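Local coordinates for protein oxalate biosynthetic component 1 (PDB 5IKY) that produces oxalate in quorum sensing-dependent oxalogenesis as a bifunctional enzyme that combines serine hydrolase and lyase activities, at residues P112-R117 and D146-W151; S289-R295 and Y326-F332; V345-I349 and L368-V373. One frame throughout, in Å; residues are numbered along the deposited sequence.

Contact 1 (P112-R117 and D146-W151)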
# COMPACT_ATOMS: atom_id res chain seq x y z
N PRO A 112 5.78 26.87 20.32
CA PRO A 112 6.79 25.80 20.22
C PRO A 112 8.22 26.32 20.23
O PRO A 112 8.49 27.28 19.52
CB PRO A 112 6.48 25.14 18.88
CG PRO A 112 5.05 25.38 18.66
CD PRO A 112 4.74 26.73 19.28
N PRO A 113 9.11 25.70 21.03
CA PRO A 113 10.55 26.00 20.99
C PRO A 113 11.11 25.85 19.59
O PRO A 113 10.88 24.82 18.94
CB PRO A 113 11.15 24.95 21.94
CG PRO A 113 10.06 24.65 22.89
CD PRO A 113 8.78 24.74 22.10
N LEU A 114 11.82 26.86 19.11
CA LEU A 114 12.33 26.85 17.75
C LEU A 114 13.77 27.35 17.68
O LEU A 114 14.05 28.49 18.05
CB LEU A 114 11.45 27.69 16.83
CG LEU A 114 11.92 27.84 15.38
CD1 LEU A 114 11.70 26.55 14.62
CD2 LEU A 114 11.21 29.00 14.70
N ILE A 115 14.66 26.49 17.22
CA ILE A 115 16.03 26.88 16.92
C ILE A 115 16.16 27.02 15.41
O ILE A 115 16.22 26.03 14.69
CB ILE A 115 17.05 25.86 17.47
CG1 ILE A 115 16.89 25.72 18.98
CG2 ILE A 115 18.47 26.28 17.10
CD1 ILE A 115 17.85 24.75 19.61
N THR A 116 16.19 28.27 14.95
CA THR A 116 16.15 28.55 13.52
C THR A 116 17.39 28.06 12.78
O THR A 116 18.46 27.93 13.37
CB THR A 116 15.99 30.06 13.25
OG1 THR A 116 17.04 30.77 13.92
CG2 THR A 116 14.65 30.55 13.76
N ARG A 117 17.22 27.81 11.49
CA ARG A 117 18.32 27.38 10.63
C ARG A 117 19.43 28.43 10.60
O ARG A 117 20.61 28.09 10.59
CB ARG A 117 17.79 27.11 9.21
CG ARG A 117 18.86 26.95 8.15
CD ARG A 117 18.42 25.97 7.08
NE ARG A 117 19.35 25.91 5.96
CZ ARG A 117 20.52 25.28 5.99
NH1 ARG A 117 21.31 25.27 4.93
NH2 ARG A 117 20.91 24.66 7.10
N ASP A 146 11.91 24.30 6.55
CA ASP A 146 12.89 25.38 6.53
C ASP A 146 14.30 24.87 6.84
O ASP A 146 15.29 25.38 6.31
CB ASP A 146 12.48 26.47 7.52
CG ASP A 146 13.54 27.54 7.69
OD1 ASP A 146 14.44 27.36 8.54
OD2 ASP A 146 13.48 28.56 6.97
N GLY A 147 14.38 23.86 7.70
CA GLY A 147 15.66 23.31 8.11
C GLY A 147 15.98 23.65 9.56
O GLY A 147 17.11 23.49 10.01
N SER A 148 14.97 24.12 10.29
CA SER A 148 15.13 24.47 11.69
C SER A 148 14.76 23.30 12.59
O SER A 148 14.21 22.30 12.13
CB SER A 148 14.27 25.69 12.04
OG SER A 148 14.56 26.78 11.19
N LEU A 149 15.07 23.43 13.88
CA LEU A 149 14.71 22.41 14.86
C LEU A 149 13.57 22.91 15.75
O LEU A 149 13.60 24.06 16.21
CB LEU A 149 15.92 22.02 15.70
CG LEU A 149 17.11 21.43 14.94
CD1 LEU A 149 18.31 21.27 15.85
CD2 LEU A 149 16.73 20.10 14.29
N THR A 150 12.58 22.06 15.99
CA THR A 150 11.42 22.46 16.78
C THR A 150 10.92 21.34 17.69
O THR A 150 11.23 20.17 17.49
CB THR A 150 10.26 22.92 15.88
OG1 THR A 150 9.14 23.29 16.69
CG2 THR A 150 9.85 21.80 14.94
N TRP A 151 10.14 21.73 18.70
CA TRP A 151 9.58 20.79 19.67
C TRP A 151 8.06 20.96 19.73
O TRP A 151 7.57 22.07 19.93
CB TRP A 151 10.21 21.01 21.04
CG TRP A 151 9.68 20.11 22.11
CD1 TRP A 151 8.66 20.38 22.97
CD2 TRP A 151 10.15 18.80 22.43
NE1 TRP A 151 8.46 19.31 23.81
CE2 TRP A 151 9.36 18.33 23.50
CE3 TRP A 151 11.16 17.97 21.92
CZ2 TRP A 151 9.55 17.07 24.07
CZ3 TRP A 151 11.34 16.73 22.48
CH2 TRP A 151 10.54 16.29 23.55
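P113 O is gripped by two donors across the ladder: W151 N lies 3.2 Å from P113 O in the carbonyl plane, and T150 OG1, also 3.2 Å from P113 O, is tilted 30° from it. These bonds close one end of a short antiparallel beta ladder, in which strand 114-115 is an outer strand of a three-stranded sheet in the N-terminal domain. I115 and L149 are its hydrogen-bonded pair, with I115 N 2.8 Å from L149 O and the return bond from L149 N to I115 O. L114 and T150 form the adjacent non-hydrogen-bonded pair. T150 can reach back to P113 because OG1 is anti to its own backbone N (chi1 180°). Beside T150, L114 CD1 meets S148 CB at 3.7 Å; the opposite face, carrying I115 and L149, packs on L120 and L136 of two helices. Past the ladder, T116 takes the N-cap position of helix 117-121, and S148 OG accepts from R117 N at 2.9 Å. The same hydroxyl donates to D146 OD1 on the anti side, 34° out of the carboxylate plane. R117 forms a salt bridge with E121, while R117 CD lies 3.3 Å from D146 O.

Contact 2 (S289-R295 and Y326-F332)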
# COMPACT_ATOMS: atom_id res chain seq x y z
N SER A 289 21.80 -20.98 21.75
CA SER A 289 22.18 -21.15 20.34
C SER A 289 21.56 -22.39 19.70
O SER A 289 21.33 -22.42 18.50
CB SER A 289 23.70 -21.20 20.21
OG SER A 289 24.29 -19.94 20.46
N GLN A 290 21.30 -23.41 20.51
CA GLN A 290 20.73 -24.66 20.00
C GLN A 290 19.28 -24.84 20.41
O GLN A 290 18.72 -25.93 20.26
CB GLN A 290 21.56 -25.85 20.48
CG GLN A 290 23.02 -25.80 20.07
CD GLN A 290 23.76 -27.08 20.41
OE1 GLN A 290 23.17 -28.15 20.49
NE2 GLN A 290 25.07 -26.97 20.61
N SER A 291 18.67 -23.78 20.92
CA SER A 291 17.28 -23.84 21.37
C SER A 291 16.30 -23.93 20.21
O SER A 291 16.44 -23.22 19.21
CB SER A 291 16.95 -22.62 22.23
OG SER A 291 15.56 -22.57 22.51
N PRO A 292 15.28 -24.80 20.34
CA PRO A 292 14.21 -24.91 19.35
C PRO A 292 13.40 -23.61 19.22
O PRO A 292 12.60 -23.47 18.30
CB PRO A 292 13.34 -26.04 19.90
CG PRO A 292 14.25 -26.83 20.79
CD PRO A 292 15.18 -25.82 21.39
N LEU A 293 13.61 -22.68 20.15
CA LEU A 293 12.93 -21.39 20.09
C LEU A 293 13.31 -20.63 18.82
O LEU A 293 12.52 -19.85 18.29
CB LEU A 293 13.28 -20.55 21.33
CG LEU A 293 12.74 -19.11 21.36
CD1 LEU A 293 11.23 -19.10 21.26
CD2 LEU A 293 13.20 -18.38 22.61
N ARG A 294 14.51 -20.91 18.31
CA ARG A 294 15.02 -20.23 17.13
C ARG A 294 14.26 -20.60 15.85
O ARG A 294 14.60 -20.14 14.77
CB ARG A 294 16.51 -20.52 16.96
CG ARG A 294 17.38 -19.98 18.09
CD ARG A 294 18.86 -20.17 17.81
NE ARG A 294 19.31 -19.39 16.67
CZ ARG A 294 20.55 -19.39 16.19
NH1 ARG A 294 21.48 -20.15 16.77
NH2 ARG A 294 20.87 -18.64 15.15
N ARG A 295 13.24 -21.44 15.98
CA ARG A 295 12.38 -21.80 14.85
C ARG A 295 10.91 -21.92 15.26
O ARG A 295 10.06 -22.24 14.44
CB ARG A 295 12.86 -23.10 14.20
CG ARG A 295 12.91 -24.30 15.13
CD ARG A 295 13.28 -25.56 14.37
NE ARG A 295 13.39 -26.73 15.24
CZ ARG A 295 14.52 -27.11 15.84
NH1 ARG A 295 15.64 -26.43 15.66
NH2 ARG A 295 14.52 -28.19 16.62
N TYR A 326 26.57 -15.42 18.51
CA TYR A 326 25.92 -16.70 18.76
C TYR A 326 26.53 -17.78 17.87
O TYR A 326 27.09 -17.49 16.82
CB TYR A 326 24.41 -16.59 18.52
CG TYR A 326 24.03 -15.94 17.20
CD1 TYR A 326 24.02 -14.56 17.06
CD2 TYR A 326 23.67 -16.72 16.10
CE1 TYR A 326 23.67 -13.96 15.86
CE2 TYR A 326 23.32 -16.13 14.90
CZ TYR A 326 23.33 -14.75 14.78
OH TYR A 326 22.98 -14.16 13.59
N ASP A 327 26.42 -19.03 18.32
CA ASP A 327 26.96 -20.15 17.57
C ASP A 327 25.87 -20.82 16.74
O ASP A 327 24.69 -20.71 17.06
CB ASP A 327 27.62 -21.16 18.51
CG ASP A 327 28.40 -22.23 17.77
OD1 ASP A 327 29.04 -21.89 16.75
OD2 ASP A 327 28.37 -23.40 18.21
N ASN A 328 26.27 -21.49 15.67
CA ASN A 328 25.33 -22.24 14.84
C ASN A 328 25.86 -23.64 14.53
O ASN A 328 26.37 -23.88 13.44
CB ASN A 328 25.03 -21.48 13.54
CG ASN A 328 24.47 -20.09 13.78
OD1 ASN A 328 23.28 -19.91 14.04
ND2 ASN A 328 25.33 -19.08 13.67
N PRO A 329 25.74 -24.56 15.50
CA PRO A 329 26.20 -25.94 15.33
C PRO A 329 25.52 -26.64 14.16
O PRO A 329 24.39 -26.28 13.81
CB PRO A 329 25.83 -26.60 16.67
CG PRO A 329 25.76 -25.47 17.64
CD PRO A 329 25.20 -24.32 16.86
N ASN A 330 26.19 -27.62 13.59
CA ASN A 330 25.73 -28.27 12.36
C ASN A 330 24.43 -29.05 12.51
O ASN A 330 23.55 -28.97 11.65
CB ASN A 330 26.83 -29.19 11.83
CG ASN A 330 28.06 -28.42 11.37
OD1 ASN A 330 27.95 -27.36 10.77
ND2 ASN A 330 29.24 -28.96 11.66
N ALA A 331 24.30 -29.81 13.60
CA ALA A 331 23.07 -30.57 13.83
C ALA A 331 21.88 -29.64 14.02
O ALA A 331 20.77 -29.94 13.57
CB ALA A 331 23.22 -31.47 15.05
N PHE A 332 22.12 -28.52 14.68
CA PHE A 332 21.10 -27.51 14.88
C PHE A 332 20.64 -26.95 13.54
O PHE A 332 19.44 -26.90 13.25
CB PHE A 332 21.61 -26.37 15.77
CG PHE A 332 20.79 -25.12 15.68
CD1 PHE A 332 19.53 -25.07 16.26
CD2 PHE A 332 21.27 -24.00 15.03
CE1 PHE A 332 18.77 -23.92 16.17
CE2 PHE A 332 20.52 -22.85 14.94
CZ PHE A 332 19.27 -22.81 15.51
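The loop at S289 and Q290 passes close to the chain that leads into helix 330-343, bringing S289 CA within 5.6 Å of D327 CA. Both segments belong to the barrel-like domain of the beta-keto acid cleavage family, where helix 330-343 is the helical limb of a beta-alpha-beta crossover between strands 310-313 and 346-351. P329 stands at the N-cap position of that helix. R294 makes most of the polar bonds; F332 contributes the larger packing surface. The arginine chain bends at chi3 (65°), which turns the guanidinium back to a cluster of backbone and side-chain oxygens. R294 NH1 donates to S289 O of its own segment at 2.9 Å, meeting a lone pair in the carbonyl plane, and also reaches D327 O across the contact at 3.3 Å. R294 NH2 takes N328 OD1 at 2.9 Å, with the donor in the plane of the amide carbonyl but the oxygen tilted out of the guanidinium plane; a weak bond from NH1 shares this oxygen. R294 NE goes to T280 O, and N328 ND2 to G316 O, so both flat groups are fixed in rotation by partners on more than one side. F332 packs over a face of the guanidinium, its CE2 offset toward the rim and the two planes 30° apart. The Y326 ring is turned almost perpendicular to the guanidinium, at 88°, and the Y326 side chain lies about 7 Å from the bound magnesium ion. At the margin, Q290 NE2 touches P329 CG at 3.4 Å. S289 OG accepts from D327 N at 3.2 Å and also bonds R286 O, and S289 O sits above the centre of the F332 ring, 3.5 Å from its plane.

Contact 3 (V345-I349 and L368-V373)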
# COMPACT_ATOMS: atom_id res chain seq x y z
N VAL A 345 9.61 -22.44 4.35
CA VAL A 345 10.45 -21.27 4.56
C VAL A 345 11.77 -21.38 3.81
O VAL A 345 12.45 -22.40 3.86
CB VAL A 345 10.73 -21.06 6.06
CG1 VAL A 345 11.57 -19.82 6.29
CG2 VAL A 345 9.42 -20.97 6.83
N ARG A 346 12.11 -20.31 3.09
CA ARG A 346 13.39 -20.22 2.39
C ARG A 346 14.41 -19.52 3.28
O ARG A 346 14.13 -18.45 3.80
CB ARG A 346 13.21 -19.45 1.07
CG ARG A 346 14.49 -19.28 0.26
CD ARG A 346 14.56 -20.29 -0.87
NE ARG A 346 13.33 -20.31 -1.67
CZ ARG A 346 13.13 -19.60 -2.77
NH1 ARG A 346 11.98 -19.69 -3.42
NH2 ARG A 346 14.09 -18.81 -3.24
N PRO A 347 15.58 -20.13 3.46
CA PRO A 347 16.59 -19.46 4.29
C PRO A 347 17.18 -18.23 3.60
O PRO A 347 17.28 -18.21 2.38
CB PRO A 347 17.65 -20.54 4.49
CG PRO A 347 17.51 -21.43 3.31
CD PRO A 347 16.04 -21.44 2.98
N GLU A 348 17.56 -17.23 4.39
CA GLU A 348 18.40 -16.16 3.88
C GLU A 348 19.74 -16.24 4.58
O GLU A 348 19.82 -16.10 5.80
CB GLU A 348 17.79 -14.78 4.09
CG GLU A 348 18.57 -13.66 3.42
CD GLU A 348 18.14 -12.28 3.88
OE1 GLU A 348 17.84 -12.12 5.08
OE2 GLU A 348 18.08 -11.37 3.03
N ILE A 349 20.79 -16.47 3.80
CA ILE A 349 22.11 -16.62 4.38
C ILE A 349 22.65 -15.28 4.83
O ILE A 349 22.97 -14.42 4.01
CB ILE A 349 23.10 -17.26 3.39
CG1 ILE A 349 22.40 -18.36 2.58
CG2 ILE A 349 24.32 -17.79 4.13
CD1 ILE A 349 21.85 -19.48 3.41
N LEU A 368 21.83 -26.16 0.82
CA LEU A 368 21.22 -24.85 0.60
C LEU A 368 20.48 -24.77 -0.72
O LEU A 368 19.42 -24.14 -0.82
CB LEU A 368 22.27 -23.75 0.68
CG LEU A 368 22.75 -23.42 2.10
CD1 LEU A 368 23.82 -22.34 2.08
CD2 LEU A 368 21.57 -23.01 2.96
N VAL A 369 21.03 -25.41 -1.75
CA VAL A 369 20.35 -25.49 -3.04
C VAL A 369 19.05 -26.28 -2.87
O VAL A 369 17.99 -25.85 -3.33
CB VAL A 369 21.23 -26.15 -4.12
CG1 VAL A 369 20.40 -26.55 -5.32
CG2 VAL A 369 22.36 -25.22 -4.53
N LYS A 370 19.15 -27.40 -2.17
CA LYS A 370 18.00 -28.25 -1.87
C LYS A 370 16.93 -27.49 -1.08
O LYS A 370 15.75 -27.82 -1.14
CB LYS A 370 18.44 -29.50 -1.10
CG LYS A 370 17.32 -30.49 -0.83
CD LYS A 370 17.77 -31.58 0.13
CE LYS A 370 16.62 -32.51 0.50
NZ LYS A 370 17.01 -33.51 1.53
N ALA A 371 17.35 -26.46 -0.35
CA ALA A 371 16.44 -25.67 0.46
C ALA A 371 15.59 -24.73 -0.39
O ALA A 371 14.67 -24.08 0.13
CB ALA A 371 17.21 -24.88 1.52
N GLY A 372 15.90 -24.65 -1.68
CA GLY A 372 15.11 -23.84 -2.60
C GLY A 372 15.89 -22.76 -3.32
O GLY A 372 16.70 -22.05 -2.72
N VAL A 373 15.61 -22.62 -4.61
CA VAL A 373 16.31 -21.65 -5.45
C VAL A 373 15.34 -20.57 -5.96
O VAL A 373 14.15 -20.83 -6.12
CB VAL A 373 17.00 -22.34 -6.65
CG1 VAL A 373 18.10 -23.25 -6.16
CG2 VAL A 373 15.98 -23.11 -7.47
O HOH W 1 13.43 -24.73 2.44
O HOH W 2 11.78 -22.37 -0.33
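R346 leaves the backbone with CG anti to N, then bends twice, at chi2 (100°) and chi3 (50°), and this folded path lays its CD and guanidinium against the backbone of G372 and V373. R346 CD approaches G372 O to 3.3 Å. One face of the guanidinium is covered by peptide atoms, with R346 NH2 3.5 Å from V373 C. G372, the first residue past the helix to leave helical backbone angles (phi 122°), has a setting that glycine reaches readily, and it has no side chain to hold the arginine off. The polar end of R346 is directed elsewhere: NH1 donates to L525 O, and NH2 makes a weak bond to P374 O. Between the two segments the polar link runs through water. One water donates to both V345 O and A371 O, lying 2.7 Å from A371 O. A second accepts from R346 NE at 2.9 Å, at the edge of the guanidinium and in its plane, and turns only weakly to A371 O. The carbonyl of A371 thus has ordered water. Further along the strand the contact becomes wholly apolar. P347 CG rests 3.9 Å from A371 CB, with P347 CD equally near that methyl group. I349 and L368 reach toward each other tip to tip, I349 CD1 being 3.6 Å from L368 CD2 and nearly as close to the other methyl of the leucine. F340 of helix 330-343 also packs on P347. The whole is a beta-alpha-beta crossover, from strand 346-351 through helix 365-370 to the parallel strand 375-380, which together with the curled parallel sheet is consistent with the TIM-barrel clan of this family.

Each of the three contacts is only partly buried, yet their chemistry differs with their place in the fold. Contact 1 stands apart in the N-terminal domain, its centre about 49 Å from the centres of both others, and relies on backbone bonds between two short strands. Contacts 2 and 3 share one barrel-type domain, with centres about 17 Å apart and nearest atoms about 8 Å apart. Helix 330-343 connects them: F332 in its first turn takes part in contact 2, and its far end runs into strand 346-351 of contact 3. An arginine is prominent in both, but R294 forms direct bonds across its contact, whereas R346 packs on the G372-V373 backbone, while the firm water bridge runs from V345 O to A371 O.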